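Local coordinates for YchF GTP-binding protein (Schizosaccharomyces pombe, PDB 1NI3) that hydrolyses ATP, and GTP less efficiently, with magnesium as cofactor, and negatively regulates the G2/M transition of the cell cycle, at residues 16-27 against 113-122; 302-310 against 321-332. All blocks are in the same frame, centred on the assembly; numbering follows the deposited sequence.

Interaction 1 (16-27 against 113-122)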
loop_
_atom_site.group_PDB
_atom_site.type_symbol
_atom_site.label_atom_id
_atom_site.label_comp_id
_atom_site.label_asym_id
_atom_site.label_seq_id
_atom_site.Cartn_x
_atom_site.Cartn_y
_atom_site.Cartn_z
ATOM N N ARG A 16 -0.121 2.188 -10.972
ATOM C CA ARG A 16 -1.040 1.412 -11.785
ATOM C C ARG A 16 -2.500 1.888 -11.648
ATOM O O ARG A 16 -2.938 2.292 -10.571
ATOM C CB ARG A 16 -0.878 -0.064 -11.390
ATOM C CG ARG A 16 -1.796 -1.057 -12.046
ATOM C CD ARG A 16 -1.020 -2.304 -12.502
ATOM N NE ARG A 16 -0.161 -2.891 -11.473
ATOM C CZ ARG A 16 0.763 -3.822 -11.731
ATOM N NH1 ARG A 16 0.941 -4.259 -12.973
ATOM N NH2 ARG A 16 1.515 -4.325 -10.759
ATOM N N PRO A 17 -3.253 1.896 -12.760
ATOM C CA PRO A 17 -4.661 2.310 -12.814
ATOM C C PRO A 17 -5.584 1.358 -12.073
ATOM O O PRO A 17 -5.331 0.148 -12.035
ATOM C CB PRO A 17 -4.973 2.297 -14.310
ATOM C CG PRO A 17 -3.662 2.628 -14.922
ATOM C CD PRO A 17 -2.708 1.774 -14.120
ATOM N N GLY A 18 -6.648 1.905 -11.484
ATOM C CA GLY A 18 -7.614 1.064 -10.798
ATOM C C GLY A 18 -7.820 1.216 -9.304
ATOM O O GLY A 18 -7.320 2.151 -8.679
ATOM N N ASN A 19 -8.573 0.274 -8.736
ATOM C CA ASN A 19 -8.870 0.280 -7.313
ATOM C C ASN A 19 -8.256 -0.915 -6.614
ATOM O O ASN A 19 -7.730 -0.774 -5.516
ATOM C CB ASN A 19 -10.379 0.271 -7.065
ATOM C CG ASN A 19 -11.103 1.381 -7.804
ATOM O OD1 ASN A 19 -10.850 2.571 -7.589
ATOM N ND2 ASN A 19 -12.010 0.994 -8.690
ATOM N N ASN A 20 -8.313 -2.087 -7.234
ATOM C CA ASN A 20 -7.734 -3.271 -6.607
ATOM C C ASN A 20 -6.210 -3.280 -6.684
ATOM O O ASN A 20 -5.629 -4.074 -7.423
ATOM C CB ASN A 20 -8.285 -4.526 -7.265
ATOM C CG ASN A 20 -8.263 -4.428 -8.758
ATOM O OD1 ASN A 20 -9.168 -3.861 -9.363
ATOM N ND2 ASN A 20 -7.208 -4.956 -9.371
ATOM N N LEU A 21 -5.577 -2.389 -5.924
ATOM C CA LEU A 21 -4.119 -2.284 -5.862
ATOM C C LEU A 21 -3.692 -3.160 -4.679
ATOM O O LEU A 21 -4.439 -3.286 -3.707
ATOM C CB LEU A 21 -3.722 -0.829 -5.602
ATOM C CG LEU A 21 -4.247 0.165 -6.631
ATOM C CD1 LEU A 21 -3.908 1.618 -6.280
ATOM C CD2 LEU A 21 -3.636 -0.227 -7.950
ATOM N N LYS A 22 -2.517 -3.777 -4.750
ATOM C CA LYS A 22 -2.065 -4.634 -3.650
ATOM C C LYS A 22 -0.647 -4.286 -3.165
ATOM O O LYS A 22 0.095 -3.582 -3.848
ATOM C CB LYS A 22 -2.136 -6.098 -4.093
ATOM C CG LYS A 22 -1.450 -6.382 -5.433
ATOM C CD LYS A 22 -1.892 -7.693 -6.092
ATOM C CE LYS A 22 -3.328 -7.618 -6.628
ATOM N NZ LYS A 22 -4.342 -7.405 -5.549
ATOM N N THR A 23 -0.288 -4.761 -1.973
ATOM C CA THR A 23 1.032 -4.508 -1.403
ATOM C C THR A 23 1.672 -5.864 -1.125
ATOM O O THR A 23 0.971 -6.828 -0.798
ATOM C CB THR A 23 0.952 -3.772 -0.054
ATOM O OG1 THR A 23 0.420 -4.652 0.946
ATOM C CG2 THR A 23 0.046 -2.564 -0.154
ATOM N N GLY A 24 2.997 -5.940 -1.256
ATOM C CA GLY A 24 3.703 -7.188 -1.007
ATOM C C GLY A 24 4.784 -6.952 0.025
ATOM O O GLY A 24 5.307 -5.842 0.114
ATOM N N ILE A 25 5.095 -7.969 0.826
ATOM C CA ILE A 25 6.132 -7.837 1.849
ATOM C C ILE A 25 7.544 -8.178 1.336
ATOM O O ILE A 25 7.839 -9.319 0.966
ATOM C CB ILE A 25 5.832 -8.737 3.033
ATOM C CG1 ILE A 25 4.450 -8.386 3.577
ATOM C CG2 ILE A 25 6.938 -8.615 4.091
ATOM C CD1 ILE A 25 4.086 -9.068 4.887
ATOM N N VAL A 26 8.411 -7.172 1.339
ATOM C CA VAL A 26 9.788 -7.287 0.877
ATOM C C VAL A 26 10.768 -7.274 2.046
ATOM O O VAL A 26 10.599 -6.523 3.016
ATOM C CB VAL A 26 10.139 -6.115 -0.059
ATOM C CG1 VAL A 26 11.637 -5.859 -0.056
ATOM C CG2 VAL A 26 9.633 -6.416 -1.455
ATOM N N GLY A 27 11.814 -8.084 1.942
ATOM C CA GLY A 27 12.799 -8.125 3.005
ATOM C C GLY A 27 14.000 -9.005 2.731
ATOM O O GLY A 27 13.992 -9.824 1.821
ATOM N N VAL A 113 7.323 -9.344 -7.024
ATOM C CA VAL A 113 7.172 -8.009 -6.490
ATOM C C VAL A 113 6.535 -7.128 -7.561
ATOM O O VAL A 113 5.691 -6.280 -7.266
ATOM C CB VAL A 113 8.536 -7.431 -6.099
ATOM C CG1 VAL A 113 8.433 -5.928 -5.899
ATOM C CG2 VAL A 113 9.023 -8.096 -4.827
ATOM N N ARG A 114 6.933 -7.351 -8.809
ATOM C CA ARG A 114 6.413 -6.582 -9.931
ATOM C C ARG A 114 4.901 -6.612 -9.998
ATOM O O ARG A 114 4.278 -5.673 -10.472
ATOM C CB ARG A 114 6.982 -7.120 -11.259
ATOM C CG ARG A 114 8.477 -6.938 -11.438
ATOM C CD ARG A 114 9.014 -7.690 -12.651
ATOM N NE ARG A 114 10.457 -7.503 -12.814
ATOM C CZ ARG A 114 11.011 -6.426 -13.365
ATOM N NH1 ARG A 114 10.246 -5.438 -13.817
ATOM N NH2 ARG A 114 12.332 -6.330 -13.453
ATOM N N ALA A 115 4.312 -7.692 -9.519
ATOM C CA ALA A 115 2.869 -7.819 -9.590
ATOM C C ALA A 115 2.179 -7.064 -8.469
ATOM O O ALA A 115 0.959 -7.123 -8.313
ATOM C CB ALA A 115 2.477 -9.286 -9.538
ATOM N N VAL A 116 2.966 -6.329 -7.700
ATOM C CA VAL A 116 2.445 -5.591 -6.555
ATOM C C VAL A 116 2.515 -4.064 -6.807
ATOM O O VAL A 116 3.090 -3.623 -7.809
ATOM C CB VAL A 116 3.229 -6.052 -5.291
ATOM C CG1 VAL A 116 4.032 -4.919 -4.680
ATOM C CG2 VAL A 116 2.288 -6.706 -4.315
ATOM N N ASP A 117 1.928 -3.251 -5.928
ATOM C CA ASP A 117 1.923 -1.794 -6.136
ATOM C C ASP A 117 2.534 -0.956 -5.007
ATOM O O ASP A 117 2.843 0.215 -5.207
ATOM C CB ASP A 117 0.495 -1.334 -6.374
ATOM C CG ASP A 117 -0.177 -2.121 -7.453
ATOM O OD1 ASP A 117 -0.058 -1.716 -8.635
ATOM O OD2 ASP A 117 -0.800 -3.160 -7.130
ATOM N N ALA A 118 2.685 -1.555 -3.825
ATOM C CA ALA A 118 3.270 -0.895 -2.661
ATOM C C ALA A 118 4.073 -1.920 -1.865
ATOM O O ALA A 118 3.566 -2.986 -1.509
ATOM C CB ALA A 118 2.173 -0.285 -1.809
ATOM N N ILE A 119 5.320 -1.570 -1.582
ATOM C CA ILE A 119 6.228 -2.438 -0.858
ATOM C C ILE A 119 6.332 -2.195 0.642
ATOM O O ILE A 119 6.424 -1.055 1.111
ATOM C CB ILE A 119 7.657 -2.336 -1.454
ATOM C CG1 ILE A 119 7.745 -3.138 -2.738
ATOM C CG2 ILE A 119 8.692 -2.843 -0.469
ATOM C CD1 ILE A 119 9.101 -3.175 -3.306
ATOM N N TYR A 120 6.309 -3.292 1.384
ATOM C CA TYR A 120 6.446 -3.256 2.826
ATOM C C TYR A 120 7.836 -3.818 3.084
ATOM O O TYR A 120 8.015 -5.031 3.099
ATOM C CB TYR A 120 5.414 -4.166 3.465
ATOM C CG TYR A 120 4.102 -3.479 3.755
ATOM C CD1 TYR A 120 4.068 -2.342 4.537
ATOM C CD2 TYR A 120 2.893 -4.003 3.304
ATOM C CE1 TYR A 120 2.875 -1.741 4.879
ATOM C CE2 TYR A 120 1.681 -3.415 3.640
ATOM C CZ TYR A 120 1.683 -2.281 4.433
ATOM O OH TYR A 120 0.510 -1.682 4.809
ATOM N N GLN A 121 8.821 -2.950 3.286
ATOM C CA GLN A 121 10.201 -3.387 3.503
ATOM C C GLN A 121 10.570 -3.593 4.954
ATOM O O GLN A 121 10.769 -2.634 5.695
ATOM C CB GLN A 121 11.170 -2.383 2.871
ATOM C CG GLN A 121 12.640 -2.768 2.959
ATOM C CD GLN A 121 13.431 -2.210 1.794
ATOM O OE1 GLN A 121 14.622 -1.910 1.907
ATOM N NE2 GLN A 121 12.768 -2.076 0.653
ATOM N N VAL A 122 10.690 -4.856 5.341
ATOM C CA VAL A 122 11.034 -5.207 6.710
ATOM C C VAL A 122 12.522 -5.050 7.061
ATOM O O VAL A 122 13.353 -5.863 6.652
ATOM C CB VAL A 122 10.651 -6.645 7.013
ATOM C CG1 VAL A 122 10.941 -6.952 8.459
ATOM C CG2 VAL A 122 9.190 -6.861 6.679
#

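Interaction 2 (302-310 against 321-332)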
loop_
_atom_site.group_PDB
_atom_site.type_symbol
_atom_site.label_atom_id
_atom_site.label_comp_id
_atom_site.label_asym_id
_atom_site.label_seq_id
_atom_site.Cartn_x
_atom_site.Cartn_y
_atom_site.Cartn_z
ATOM N N TYR A 302 -2.831 1.232 2.881
ATOM C CA TYR A 302 -4.046 1.632 2.201
ATOM C C TYR A 302 -3.904 3.041 1.629
ATOM O O TYR A 302 -4.270 3.292 0.491
ATOM C CB TYR A 302 -5.212 1.595 3.178
ATOM C CG TYR A 302 -6.565 1.710 2.517
ATOM C CD1 TYR A 302 -7.213 0.587 2.023
ATOM C CD2 TYR A 302 -7.217 2.928 2.438
ATOM C CE1 TYR A 302 -8.482 0.669 1.483
ATOM C CE2 TYR A 302 -8.481 3.034 1.889
ATOM C CZ TYR A 302 -9.116 1.898 1.420
ATOM O OH TYR A 302 -10.394 1.990 0.931
ATOM N N ASN A 303 -3.355 3.954 2.422
ATOM C CA ASN A 303 -3.177 5.333 1.978
ATOM C C ASN A 303 -2.127 5.510 0.892
ATOM O O ASN A 303 -2.370 6.193 -0.108
ATOM C CB ASN A 303 -2.834 6.248 3.154
ATOM C CG ASN A 303 -4.040 6.555 4.029
ATOM O OD1 ASN A 303 -5.165 6.687 3.536
ATOM N ND2 ASN A 303 -3.806 6.706 5.330
ATOM N N ALA A 304 -0.952 4.919 1.098
ATOM C CA ALA A 304 0.163 4.998 0.142
ATOM C C ALA A 304 -0.293 4.649 -1.258
ATOM O O ALA A 304 0.217 5.175 -2.238
ATOM C CB ALA A 304 1.269 4.039 0.565
ATOM N N LEU A 305 -1.259 3.746 -1.333
ATOM C CA LEU A 305 -1.806 3.320 -2.603
ATOM C C LEU A 305 -2.826 4.321 -3.157
ATOM O O LEU A 305 -3.487 4.042 -4.160
ATOM C CB LEU A 305 -2.469 1.943 -2.442
ATOM C CG LEU A 305 -1.538 0.751 -2.221
ATOM C CD1 LEU A 305 -2.366 -0.450 -1.804
ATOM C CD2 LEU A 305 -0.750 0.454 -3.501
ATOM N N ASN A 306 -2.945 5.480 -2.512
ATOM C CA ASN A 306 -3.901 6.510 -2.920
ATOM C C ASN A 306 -5.343 6.009 -2.920
ATOM O O ASN A 306 -6.105 6.258 -3.860
ATOM C CB ASN A 306 -3.570 7.056 -4.315
ATOM C CG ASN A 306 -2.592 8.213 -4.275
ATOM O OD1 ASN A 306 -2.713 9.113 -3.448
ATOM N ND2 ASN A 306 -1.624 8.204 -5.189
ATOM N N LEU A 307 -5.718 5.279 -1.880
ATOM C CA LEU A 307 -7.077 4.764 -1.806
ATOM C C LEU A 307 -7.876 5.463 -0.701
ATOM O O LEU A 307 -7.316 5.924 0.305
ATOM C CB LEU A 307 -7.044 3.238 -1.594
ATOM C CG LEU A 307 -6.401 2.457 -2.751
ATOM C CD1 LEU A 307 -6.241 0.989 -2.380
ATOM C CD2 LEU A 307 -7.255 2.595 -3.995
ATOM N N ILE A 308 -9.178 5.578 -0.939
ATOM C CA ILE A 308 -10.131 6.183 -0.020
ATOM C C ILE A 308 -11.365 5.292 -0.133
ATOM O O ILE A 308 -11.364 4.317 -0.886
ATOM C CB ILE A 308 -10.550 7.597 -0.466
ATOM C CG1 ILE A 308 -11.189 7.535 -1.857
ATOM C CG2 ILE A 308 -9.362 8.521 -0.490
ATOM C CD1 ILE A 308 -11.948 8.791 -2.247
ATOM N N ASN A 309 -12.427 5.628 0.590
ATOM C CA ASN A 309 -13.624 4.809 0.523
ATOM C C ASN A 309 -14.884 5.595 0.819
ATOM O O ASN A 309 -14.845 6.722 1.316
ATOM C CB ASN A 309 -13.521 3.688 1.545
ATOM C CG ASN A 309 -13.551 4.214 2.963
ATOM O OD1 ASN A 309 -12.951 5.247 3.261
ATOM N ND2 ASN A 309 -14.244 3.510 3.846
ATOM N N TYR A 310 -16.008 4.978 0.497
ATOM C CA TYR A 310 -17.299 5.560 0.784
ATOM C C TYR A 310 -18.094 4.353 1.279
ATOM O O TYR A 310 -17.669 3.216 1.068
ATOM C CB TYR A 310 -17.926 6.176 -0.471
ATOM C CG TYR A 310 -18.424 5.205 -1.512
ATOM C CD1 TYR A 310 -17.641 4.854 -2.611
ATOM C CD2 TYR A 310 -19.706 4.667 -1.419
ATOM C CE1 TYR A 310 -18.134 3.997 -3.594
ATOM C CE2 TYR A 310 -20.198 3.811 -2.390
ATOM C CZ TYR A 310 -19.410 3.485 -3.473
ATOM O OH TYR A 310 -19.918 2.660 -4.442
ATOM N N TRP A 321 -16.622 0.652 0.600
ATOM C CA TRP A 321 -16.124 0.346 -0.735
ATOM C C TRP A 321 -14.856 1.119 -1.074
ATOM O O TRP A 321 -14.816 2.341 -0.965
ATOM C CB TRP A 321 -17.209 0.636 -1.776
ATOM C CG TRP A 321 -18.521 -0.017 -1.458
ATOM C CD1 TRP A 321 -19.462 0.412 -0.558
ATOM C CD2 TRP A 321 -18.992 -1.272 -1.963
ATOM N NE1 TRP A 321 -20.482 -0.509 -0.468
ATOM C CE2 TRP A 321 -20.221 -1.544 -1.317
ATOM C CE3 TRP A 321 -18.490 -2.194 -2.889
ATOM C CZ2 TRP A 321 -20.956 -2.701 -1.578
ATOM C CZ3 TRP A 321 -19.228 -3.350 -3.144
ATOM C CH2 TRP A 321 -20.450 -3.589 -2.487
ATOM N N THR A 322 -13.812 0.412 -1.489
ATOM C CA THR A 322 -12.572 1.098 -1.820
ATOM C C THR A 322 -12.590 1.760 -3.192
ATOM O O THR A 322 -12.994 1.152 -4.177
ATOM C CB THR A 322 -11.379 0.142 -1.778
ATOM O OG1 THR A 322 -11.159 -0.293 -0.432
ATOM C CG2 THR A 322 -10.124 0.829 -2.298
ATOM N N ILE A 323 -12.147 3.010 -3.258
ATOM C CA ILE A 323 -12.088 3.716 -4.535
ATOM C C ILE A 323 -10.826 4.585 -4.597
ATOM O O ILE A 323 -10.173 4.809 -3.581
ATOM C CB ILE A 323 -13.354 4.595 -4.772
ATOM C CG1 ILE A 323 -13.501 5.608 -3.642
ATOM C CG2 ILE A 323 -14.588 3.719 -4.891
ATOM C CD1 ILE A 323 -14.145 6.901 -4.091
ATOM N N ARG A 324 -10.478 5.074 -5.783
ATOM C CA ARG A 324 -9.286 5.903 -5.907
ATOM C C ARG A 324 -9.536 7.347 -5.525
ATOM O O ARG A 324 -10.582 7.917 -5.847
ATOM C CB ARG A 324 -8.712 5.825 -7.324
ATOM C CG ARG A 324 -7.878 4.588 -7.563
ATOM C CD ARG A 324 -6.581 4.652 -6.783
ATOM N NE ARG A 324 -5.525 5.354 -7.514
ATOM C CZ ARG A 324 -4.834 4.810 -8.516
ATOM N NH1 ARG A 324 -5.083 3.557 -8.907
ATOM N NH2 ARG A 324 -3.890 5.513 -9.131
ATOM N N LYS A 325 -8.550 7.926 -4.846
ATOM C CA LYS A 325 -8.601 9.298 -4.360
ATOM C C LYS A 325 -9.371 10.292 -5.217
ATOM O O LYS A 325 -9.940 11.241 -4.690
ATOM C CB LYS A 325 -7.181 9.828 -4.143
ATOM C CG LYS A 325 -6.848 10.174 -2.693
ATOM C CD LYS A 325 -6.757 11.684 -2.449
ATOM C CE LYS A 325 -8.114 12.393 -2.533
ATOM N NZ LYS A 325 -8.011 13.893 -2.450
ATOM N N GLY A 326 -9.400 10.104 -6.528
ATOM C CA GLY A 326 -10.125 11.073 -7.334
ATOM C C GLY A 326 -11.258 10.505 -8.154
ATOM O O GLY A 326 -11.652 11.084 -9.163
ATOM N N THR A 327 -11.798 9.378 -7.715
ATOM C CA THR A 327 -12.861 8.731 -8.452
ATOM C C THR A 327 -14.159 9.516 -8.424
ATOM O O THR A 327 -14.506 10.157 -7.433
ATOM C CB THR A 327 -13.108 7.332 -7.913
ATOM O OG1 THR A 327 -11.868 6.615 -7.899
ATOM C CG2 THR A 327 -14.095 6.593 -8.798
ATOM N N LYS A 328 -14.883 9.448 -9.531
ATOM C CA LYS A 328 -16.145 10.151 -9.636
ATOM C C LYS A 328 -17.347 9.222 -9.490
ATOM O O LYS A 328 -17.335 8.073 -9.938
ATOM C CB LYS A 328 -16.202 10.934 -10.954
ATOM C CG LYS A 328 -15.482 12.290 -10.891
ATOM C CD LYS A 328 -15.516 13.057 -12.222
ATOM C CE LYS A 328 -14.609 12.419 -13.270
ATOM N NZ LYS A 328 -14.654 13.126 -14.583
ATOM N N ALA A 329 -18.379 9.755 -8.840
ATOM C CA ALA A 329 -19.626 9.054 -8.558
ATOM C C ALA A 329 -19.986 7.892 -9.483
ATOM O O ALA A 329 -20.129 6.763 -9.024
ATOM C CB ALA A 329 -20.760 10.060 -8.512
ATOM N N PRO A 330 -20.133 8.144 -10.796
ATOM C CA PRO A 330 -20.485 7.019 -11.672
ATOM C C PRO A 330 -19.569 5.814 -11.468
ATOM O O PRO A 330 -20.035 4.716 -11.148
ATOM C CB PRO A 330 -20.363 7.618 -13.070
ATOM C CG PRO A 330 -20.731 9.057 -12.848
ATOM C CD PRO A 330 -19.979 9.387 -11.573
ATOM N N GLN A 331 -18.265 6.021 -11.641
ATOM C CA GLN A 331 -17.295 4.943 -11.467
ATOM C C GLN A 331 -17.438 4.315 -10.088
ATOM O O GLN A 331 -17.493 3.094 -9.957
ATOM C CB GLN A 331 -15.870 5.474 -11.646
ATOM C CG GLN A 331 -15.590 6.043 -13.021
ATOM C CD GLN A 331 -16.293 7.371 -13.249
ATOM O OE1 GLN A 331 -16.763 7.654 -14.348
ATOM N NE2 GLN A 331 -16.344 8.203 -12.213
ATOM N N ALA A 332 -17.489 5.160 -9.065
ATOM C CA ALA A 332 -17.635 4.696 -7.686
ATOM C C ALA A 332 -18.790 3.712 -7.581
ATOM O O ALA A 332 -18.674 2.657 -6.970
ATOM C CB ALA A 332 -17.887 5.875 -6.766
#

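Interaction 1 (16-27 against 113-122)
R16 reaches D117 and the turn before it with its guanidinium edge. The chain leaves CB with CG anti to the backbone N (chi1 176°), then bends twice, which brings NE to D117 OD1 at 3.1 Å in a nearly straight hydrogen bond that is part of a salt bridge. OD1 lies in the guanidinium plane and is met on its syn side, while the two flat groups stand at 79° to each other. From the same edge NH2 donates to R114 O at 3.1 Å, and weakly to V116 O; V116 O also accepts from K225 NZ, and R114 O does so weakly. A leucine here would probably leave D117 OD1 without its charged mate and the carbonyl of R114 without one of its donors. The other carboxylate oxygen, D117 OD2, takes the backbone N of K22 at 3.0 Å on its anti side, and K22 O in return accepts from D117 N, so this one aspartate holds both R16 and the backbone of K22. From here the segments run as neighbouring parallel strands of the P-loop GTPase core, the first leading into the predicted ATP-binding P-loop (Walker A). T23 sets CG2 on A118 CB, its hydroxyl being bonded to T88 O. V116 CG2 packs beside the backbone N of G24. G24 N, Y120 N, V26 N and V122 N continue the ladder in alternation, V26 N meeting Y120 O from above the carbonyl plane. I25 touches V122, CG2 to CG2. On the other face, V26 packs CB against I119 CG2 at 3.6 Å and turns CG2 to V113 CG2.

Interaction 2 (302-310 against 321-332)
Y310, I308 and W321 are the three residues with the most surface buried between the two segments of this hairpin, in the region assigned to the TGS domain, which has a ubiquitin-like fold. Y310 and W321 form a hydrogen-bonded antiparallel pair: W321 N gives a straight bond to Y310 O at 2.8 Å, and Y310 N returns a longer one to W321 O. Their side chains share a face of the sheet. W321 CB sits over one face of the Y310 ring, offset toward the rim, in a CH-pi contact 4.1 Å from the ring centroid. The indole's five-membered ring is inclined only 23° to the phenol but slid so far aside that the rings barely overlap. With CG between its backbone N and carbonyl carbon (chi1 72°), Y310 extends across the second strand, past I323 CG2 at its edge, to helix 329-336. There its hydroxyl donates to A332 O at 2.8 Å, from well above the carbonyl plane, and CE1 meets A332 CB. I308 pairs with I323 through two almost straight backbone bonds, and their CD1 atoms meet at 3.4 Å; I308 CG2 lies on K325 CG. On the reverse face Y302 OH and T322 OG1 share a hydrogen bond of 2.8 Å, the threonine oxygen lying at the ring's edge. L307 CD2 touches R324 CD. The chemistry is thus mixed: the backbone ladder fixes the register, aliphatic and aromatic side chains pack on one face, and two tyrosine hydroxyls each tie a helix to a strand, so that the hairpin is joined to helices at two points.

Overall arrangement
One mixed sheet contains both a parallel pairing in the core and an antiparallel pairing nearer the surface. Interaction 1 is largely buried, joins strands far apart in sequence, and leads into the predicted nucleotide site; interaction 2 is only partly buried, closes a local hairpin, and lies away from the annotated sites. The strand 81-90 pairs with both 22-27 and 317-324 and so connects them. Interaction 1 keeps its charges at the loop end and valines and isoleucines along the strands, whereas interaction 2 adds aromatic rings and tyrosine hydroxyls to its isoleucine pair. The two touch where R324 NH1 probably bonds to the carbonyls of R16 and G18, linking the loop that precedes strand 22-27 to the hairpin.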